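Lipolytic enzyme, G-D-S-L family (Bacteroides thetaiotaomicron, PDB 7BR2) metabolises the drug diltiazem in the gut as an SGNH-type serine esterase, and may also act as a lysophospholipase. Local coordinates at residues I29-Y43 / H213-F226. Sequence-based numbering, arbitrary orientation.
Sequences ITDGGRYHSFIWLYY and HMVMAYLFLKAQGF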
loop_
_atom_site.group_PDB
_atom_site.type_symbol
_atom_site.label_atom_id
_atom_site.label_comp_id
_atom_site.label_asym_id
_atom_site.label_seq_id
_atom_site.Cartn_x
_atom_site.Cartn_y
_atom_site.Cartn_z
ATOM N N ILE A 29 7.402 5.118 8.290
ATOM C CA ILE A 29 7.077 4.045 7.356
ATOM C C ILE A 29 5.819 4.401 6.568
ATOM O O ILE A 29 5.764 4.235 5.343
ATOM C CB ILE A 29 6.939 2.714 8.120
ATOM C CG1 ILE A 29 8.300 2.361 8.741
ATOM C CG2 ILE A 29 6.420 1.623 7.195
ATOM C CD1 ILE A 29 8.234 1.421 9.927
ATOM N N THR A 30 4.823 4.966 7.259
ATOM C CA THR A 30 3.620 5.480 6.612
ATOM C C THR A 30 3.904 6.774 5.854
ATOM O O THR A 30 3.518 6.924 4.689
ATOM C CB THR A 30 2.552 5.722 7.673
ATOM O OG1 THR A 30 2.259 4.489 8.337
ATOM C CG2 THR A 30 1.290 6.325 7.062
ATOM N N ASP A 31 4.568 7.722 6.514
ATOM C CA ASP A 31 4.800 9.049 5.949
ATOM C C ASP A 31 5.497 8.967 4.598
ATOM O O ASP A 31 4.980 9.451 3.584
ATOM C CB ASP A 31 5.611 9.873 6.956
ATOM C CG ASP A 31 5.846 11.314 6.512
ATOM O OD1 ASP A 31 5.354 11.724 5.443
ATOM O OD2 ASP A 31 6.483 12.055 7.293
ATOM N N GLY A 32 6.660 8.325 4.557
ATOM C CA GLY A 32 7.433 8.259 3.343
ATOM C C GLY A 32 7.199 7.030 2.498
ATOM O O GLY A 32 7.848 6.888 1.455
ATOM N N GLY A 33 6.298 6.128 2.898
ATOM C CA GLY A 33 6.090 4.886 2.186
ATOM C C GLY A 33 4.841 4.868 1.309
ATOM O O GLY A 33 4.018 5.776 1.313
ATOM N N ARG A 34 4.684 3.755 0.582
ATOM C CA ARG A 34 3.654 3.659 -0.444
ATOM C C ARG A 34 2.624 2.560 -0.210
ATOM O O ARG A 34 1.736 2.385 -1.053
ATOM C CB ARG A 34 4.306 3.447 -1.816
ATOM C CG ARG A 34 4.914 4.707 -2.451
ATOM C CD ARG A 34 5.582 4.335 -3.757
ATOM N NE ARG A 34 6.191 5.456 -4.476
ATOM C CZ ARG A 34 7.374 6.001 -4.184
ATOM N NH1 ARG A 34 8.095 5.574 -3.152
ATOM N NH2 ARG A 34 7.834 6.997 -4.924
ATOM N N TYR A 35 2.677 1.844 0.909
ATOM C CA TYR A 35 1.748 0.737 1.082
ATOM C C TYR A 35 0.309 1.216 0.952
ATOM O O TYR A 35 -0.525 0.533 0.345
ATOM C CB TYR A 35 1.980 0.034 2.422
ATOM C CG TYR A 35 1.583 0.812 3.663
ATOM C CD1 TYR A 35 0.252 0.860 4.104
ATOM C CD2 TYR A 35 2.543 1.456 4.430
ATOM C CE1 TYR A 35 -0.110 1.575 5.262
ATOM C CE2 TYR A 35 2.198 2.157 5.590
ATOM C CZ TYR A 35 0.874 2.210 6.003
ATOM O OH TYR A 35 0.549 2.915 7.143
ATOM N N HIS A 36 0.007 2.403 1.490
ATOM C CA HIS A 36 -1.350 2.928 1.401
ATOM C C HIS A 36 -1.687 3.310 -0.029
ATOM O O HIS A 36 -2.823 3.103 -0.485
ATOM C CB HIS A 36 -1.525 4.122 2.347
ATOM C CG HIS A 36 -0.339 5.042 2.402
ATOM N ND1 HIS A 36 -0.079 5.989 1.431
ATOM C CD2 HIS A 36 0.640 5.176 3.328
ATOM C CE1 HIS A 36 1.022 6.647 1.745
ATOM N NE2 HIS A 36 1.473 6.181 2.896
ATOM N N SER A 37 -0.705 3.840 -0.760
ATOM C CA SER A 37 -0.910 4.128 -2.178
ATOM C C SER A 37 -1.118 2.840 -2.979
ATOM O O SER A 37 -1.941 2.796 -3.899
ATOM C CB SER A 37 0.274 4.932 -2.717
ATOM O OG SER A 37 0.041 5.383 -4.040
ATOM N N PHE A 38 -0.391 1.777 -2.634
ATOM C CA PHE A 38 -0.555 0.498 -3.322
ATOM C C PHE A 38 -1.925 -0.112 -3.019
ATOM O O PHE A 38 -2.567 -0.703 -3.901
ATOM C CB PHE A 38 0.580 -0.442 -2.898
ATOM C CG PHE A 38 1.961 0.018 -3.338
ATOM C CD1 PHE A 38 2.117 0.915 -4.390
ATOM C CD2 PHE A 38 3.103 -0.461 -2.698
ATOM C CE1 PHE A 38 3.377 1.325 -4.795
ATOM C CE2 PHE A 38 4.373 -0.042 -3.091
ATOM C CZ PHE A 38 4.511 0.842 -4.147
ATOM N N ILE A 39 -2.403 0.056 -1.784
ATOM C CA ILE A 39 -3.742 -0.417 -1.421
ATOM C C ILE A 39 -4.817 0.337 -2.204
ATOM O O ILE A 39 -5.766 -0.261 -2.748
ATOM C CB ILE A 39 -3.961 -0.289 0.096
ATOM C CG1 ILE A 39 -3.059 -1.251 0.876
ATOM C CG2 ILE A 39 -5.412 -0.553 0.439
ATOM C CD1 ILE A 39 -3.019 -0.960 2.406
ATOM N N TRP A 40 -4.702 1.670 -2.255
ATOM C CA TRP A 40 -5.643 2.444 -3.057
ATOM C C TRP A 40 -5.578 2.014 -4.518
ATOM O O TRP A 40 -6.615 1.896 -5.175
ATOM C CB TRP A 40 -5.368 3.944 -2.908
ATOM C CG TRP A 40 -6.537 4.837 -3.277
ATOM C CD1 TRP A 40 -7.753 4.448 -3.775
ATOM C CD2 TRP A 40 -6.589 6.270 -3.179
ATOM N NE1 TRP A 40 -8.547 5.545 -3.993
ATOM C CE2 TRP A 40 -7.860 6.676 -3.635
ATOM C CE3 TRP A 40 -5.678 7.251 -2.750
ATOM C CZ2 TRP A 40 -8.248 8.024 -3.673
ATOM C CZ3 TRP A 40 -6.063 8.588 -2.789
ATOM C CH2 TRP A 40 -7.336 8.962 -3.250
ATOM N N LEU A 41 -4.369 1.754 -5.036
ATOM C CA LEU A 41 -4.227 1.280 -6.411
ATOM C C LEU A 41 -5.018 -0.008 -6.638
ATOM O O LEU A 41 -5.651 -0.197 -7.690
ATOM C CB LEU A 41 -2.744 1.062 -6.724
ATOM C CG LEU A 41 -2.383 0.599 -8.136
ATOM C CD1 LEU A 41 -2.905 1.595 -9.143
ATOM C CD2 LEU A 41 -0.853 0.446 -8.273
ATOM N N TYR A 42 -4.980 -0.915 -5.665
ATOM C CA TYR A 42 -5.808 -2.108 -5.769
ATOM C C TYR A 42 -7.282 -1.739 -5.898
ATOM O O TYR A 42 -7.986 -2.237 -6.783
ATOM C CB TYR A 42 -5.602 -3.016 -4.562
ATOM C CG TYR A 42 -6.415 -4.284 -4.647
ATOM C CD1 TYR A 42 -5.917 -5.402 -5.300
ATOM C CD2 TYR A 42 -7.680 -4.365 -4.069
ATOM C CE1 TYR A 42 -6.657 -6.570 -5.377
ATOM C CE2 TYR A 42 -8.423 -5.529 -4.139
ATOM C CZ TYR A 42 -7.907 -6.628 -4.794
ATOM O OH TYR A 42 -8.632 -7.787 -4.874
ATOM N N TYR A 43 -7.775 -0.868 -5.014
ATOM C CA TYR A 43 -9.201 -0.534 -5.097
ATOM C C TYR A 43 -9.536 0.212 -6.388
ATOM O O TYR A 43 -10.636 0.052 -6.922
ATOM C CB TYR A 43 -9.629 0.316 -3.900
ATOM C CG TYR A 43 -9.908 -0.478 -2.655
ATOM C CD1 TYR A 43 -8.880 -0.906 -1.828
ATOM C CD2 TYR A 43 -11.210 -0.823 -2.314
ATOM C CE1 TYR A 43 -9.146 -1.644 -0.685
ATOM C CE2 TYR A 43 -11.486 -1.561 -1.188
ATOM C CZ TYR A 43 -10.454 -1.971 -0.372
ATOM O OH TYR A 43 -10.745 -2.698 0.765
ATOM N N HIS A 213 6.752 -2.311 0.970
ATOM C CA HIS A 213 5.453 -1.652 1.017
ATOM C C HIS A 213 4.429 -2.393 0.172
ATOM O O HIS A 213 3.248 -2.442 0.535
ATOM C CB HIS A 213 5.599 -0.191 0.581
ATOM C CG HIS A 213 6.113 0.689 1.671
ATOM N ND1 HIS A 213 5.299 1.192 2.665
ATOM C CD2 HIS A 213 7.370 1.080 1.983
ATOM C CE1 HIS A 213 6.030 1.877 3.526
ATOM N NE2 HIS A 213 7.290 1.830 3.132
ATOM N N MET A 214 4.859 -3.020 -0.922
ATOM C CA MET A 214 3.912 -3.805 -1.702
ATOM C C MET A 214 3.530 -5.079 -0.956
ATOM O O MET A 214 2.373 -5.509 -1.019
ATOM C CB MET A 214 4.485 -4.115 -3.082
ATOM C CG MET A 214 3.464 -4.665 -4.060
ATOM S SD MET A 214 1.925 -3.713 -4.140
ATOM C CE MET A 214 0.719 -5.021 -3.951
ATOM N N VAL A 215 4.468 -5.672 -0.214
ATOM C CA VAL A 215 4.118 -6.808 0.635
ATOM C C VAL A 215 3.144 -6.376 1.717
ATOM O O VAL A 215 2.193 -7.096 2.045
ATOM C CB VAL A 215 5.387 -7.458 1.226
ATOM C CG1 VAL A 215 5.031 -8.377 2.370
ATOM C CG2 VAL A 215 6.128 -8.235 0.144
ATOM N N MET A 216 3.362 -5.195 2.288
ATOM C CA MET A 216 2.443 -4.687 3.299
ATOM C C MET A 216 1.052 -4.482 2.712
ATOM O O MET A 216 0.038 -4.812 3.346
ATOM C CB MET A 216 2.976 -3.377 3.880
ATOM C CG MET A 216 4.173 -3.564 4.775
ATOM S SD MET A 216 5.028 -2.022 5.184
ATOM C CE MET A 216 3.926 -1.355 6.438
ATOM N N ALA A 217 0.988 -3.928 1.500
ATOM C CA ALA A 217 -0.294 -3.766 0.831
ATOM C C ALA A 217 -0.940 -5.118 0.595
ATOM O O ALA A 217 -2.140 -5.292 0.843
ATOM C CB ALA A 217 -0.108 -3.005 -0.480
ATOM N N TYR A 218 -0.149 -6.084 0.126
ATOM C CA TYR A 218 -0.624 -7.442 -0.101
ATOM C C TYR A 218 -1.245 -8.011 1.164
ATOM O O TYR A 218 -2.362 -8.534 1.145
ATOM C CB TYR A 218 0.556 -8.313 -0.558
ATOM C CG TYR A 218 0.352 -9.786 -0.310
ATOM C CD1 TYR A 218 -0.456 -10.544 -1.148
ATOM C CD2 TYR A 218 0.919 -10.407 0.801
ATOM C CE1 TYR A 218 -0.662 -11.881 -0.914
ATOM C CE2 TYR A 218 0.711 -11.741 1.051
ATOM C CZ TYR A 218 -0.077 -12.481 0.190
ATOM O OH TYR A 218 -0.286 -13.820 0.442
ATOM N N LEU A 219 -0.544 -7.869 2.287
ATOM C CA LEU A 219 -1.032 -8.429 3.539
ATOM C C LEU A 219 -2.302 -7.735 4.008
ATOM O O LEU A 219 -3.225 -8.394 4.505
ATOM C CB LEU A 219 0.056 -8.343 4.610
ATOM C CG LEU A 219 1.236 -9.287 4.364
ATOM C CD1 LEU A 219 2.423 -8.948 5.260
ATOM C CD2 LEU A 219 0.766 -10.744 4.557
ATOM N N PHE A 220 -2.380 -6.405 3.856
ATOM C CA PHE A 220 -3.595 -5.713 4.279
ATOM C C PHE A 220 -4.768 -6.095 3.390
ATOM O O PHE A 220 -5.894 -6.270 3.873
ATOM C CB PHE A 220 -3.374 -4.196 4.276
ATOM C CG PHE A 220 -4.485 -3.415 4.917
ATOM C CD1 PHE A 220 -4.434 -3.080 6.263
ATOM C CD2 PHE A 220 -5.582 -3.014 4.177
ATOM C CE1 PHE A 220 -5.473 -2.368 6.853
ATOM C CE2 PHE A 220 -6.611 -2.291 4.757
ATOM C CZ PHE A 220 -6.556 -1.968 6.099
ATOM N N LEU A 221 -4.517 -6.273 2.097
ATOM C CA LEU A 221 -5.577 -6.718 1.202
ATOM C C LEU A 221 -6.013 -8.142 1.530
ATOM O O LEU A 221 -7.198 -8.474 1.431
ATOM C CB LEU A 221 -5.102 -6.630 -0.248
ATOM C CG LEU A 221 -4.857 -5.192 -0.701
ATOM C CD1 LEU A 221 -4.140 -5.171 -2.034
ATOM C CD2 LEU A 221 -6.183 -4.440 -0.757
ATOM N N LYS A 222 -5.072 -8.991 1.946
ATOM C CA LYS A 222 -5.443 -10.343 2.358
ATOM C C LYS A 222 -6.269 -10.302 3.639
ATOM O O LYS A 222 -7.251 -11.041 3.777
ATOM C CB LYS A 222 -4.190 -11.226 2.493
ATOM C CG LYS A 222 -4.421 -12.628 3.097
ATOM C CD LYS A 222 -3.281 -13.615 2.752
ATOM C CE LYS A 222 -2.383 -13.782 3.960
ATOM N NZ LYS A 222 -1.248 -14.704 3.744
ATOM N N ALA A 223 -5.923 -9.407 4.560
ATOM C CA ALA A 223 -6.741 -9.211 5.751
ATOM C C ALA A 223 -8.124 -8.668 5.420
ATOM O O ALA A 223 -9.042 -8.796 6.236
ATOM C CB ALA A 223 -6.031 -8.275 6.733
ATOM N N GLN A 224 -8.300 -8.054 4.258
ATOM C CA GLN A 224 -9.623 -7.622 3.825
ATOM C C GLN A 224 -10.333 -8.676 2.974
ATOM O O GLN A 224 -11.392 -8.388 2.397
ATOM C CB GLN A 224 -9.529 -6.290 3.069
ATOM C CG GLN A 224 -9.072 -5.118 3.945
ATOM C CD GLN A 224 -9.272 -3.762 3.266
ATOM O OE1 GLN A 224 -8.818 -3.552 2.141
ATOM N NE2 GLN A 224 -9.925 -2.831 3.959
ATOM N N GLY A 225 -9.774 -9.883 2.880
ATOM C CA GLY A 225 -10.481 -10.974 2.240
ATOM C C GLY A 225 -10.367 -11.044 0.733
ATOM O O GLY A 225 -11.256 -11.611 0.091
ATOM N N PHE A 226 -9.320 -10.456 0.144
ATOM C CA PHE A 226 -9.138 -10.461 -1.302
ATOM C C PHE A 226 -8.175 -11.537 -1.793
ATOM O O PHE A 226 -8.028 -11.701 -3.011
ATOM C CB PHE A 226 -8.626 -9.091 -1.771
ATOM C CG PHE A 226 -9.551 -7.953 -1.436
ATOM C CD1 PHE A 226 -10.914 -8.047 -1.689
ATOM C CD2 PHE A 226 -9.059 -6.801 -0.840
ATOM C CE1 PHE A 226 -11.770 -7.005 -1.369
ATOM C CE2 PHE A 226 -9.906 -5.755 -0.513
ATOM C CZ PHE A 226 -11.262 -5.854 -0.773
HETATM O O HOH W 1 -7.714 -10.450 -5.271
#
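Tyr35 and His213 meet where helix 35-43 and helix 213-223 come together, their CA atoms 4.4 Å apart. The helix axes approach to 8.0 Å and cross at -51°, the two helices running broadly the same way. The spacing is small because Ala217 sits at the crossing. Its CB lies 3.6 Å from Phe38 CB and also touches Ile39 CG1.

At one end the His213 ring is wedged against Gly33 and Arg34. Gly33 CA lies over one face of the His213 ring, 3.6 Å from that ring's centroid, a CH-pi contact. Ile29 O is at the ring edge, 3.0 Å from His213 CE1. The Tyr35 ring is coplanar with the imidazole and meets it rim to rim. With its CG set between the backbone N and the carbonyl carbon (chi1 70°), Tyr35 lays its CD2 edge against His213 ND1. Within its own segment, Tyr35 OH is hydrogen-bonded to Thr30 OG1. Met214 SD makes an oblique Met-aromatic contact with Phe38.

Further along, Ile39 CD1 packs on Phe220, and both methyls of Leu221 lie against Tyr42. A Schellman motif with Gly225 at C-prime ends the second helix and brings Phe226 back to the first. Tyr42 CE2 lies over one face of Phe226, while the Phe226 edge is turned to the Tyr43 face in an offset edge-to-face pair, planes at 81°. Tyr43 OH donates to Gln224 OE1 at 2.5 Å, from above the carbonyl plane, and is also hydrogen-bonded to Phe16 N. A water joins Tyr42 OH, 2.8 Å away, to Phe226 O.

The contact ties together two helices of the SGNH hydrolase domain. Ile29 also touches a probable Ser28-His207-Asp204 triad. The interface is mostly apolar and buried, and the two tyrosine hydroxyls at its far end are satisfied by hydrogen bonds.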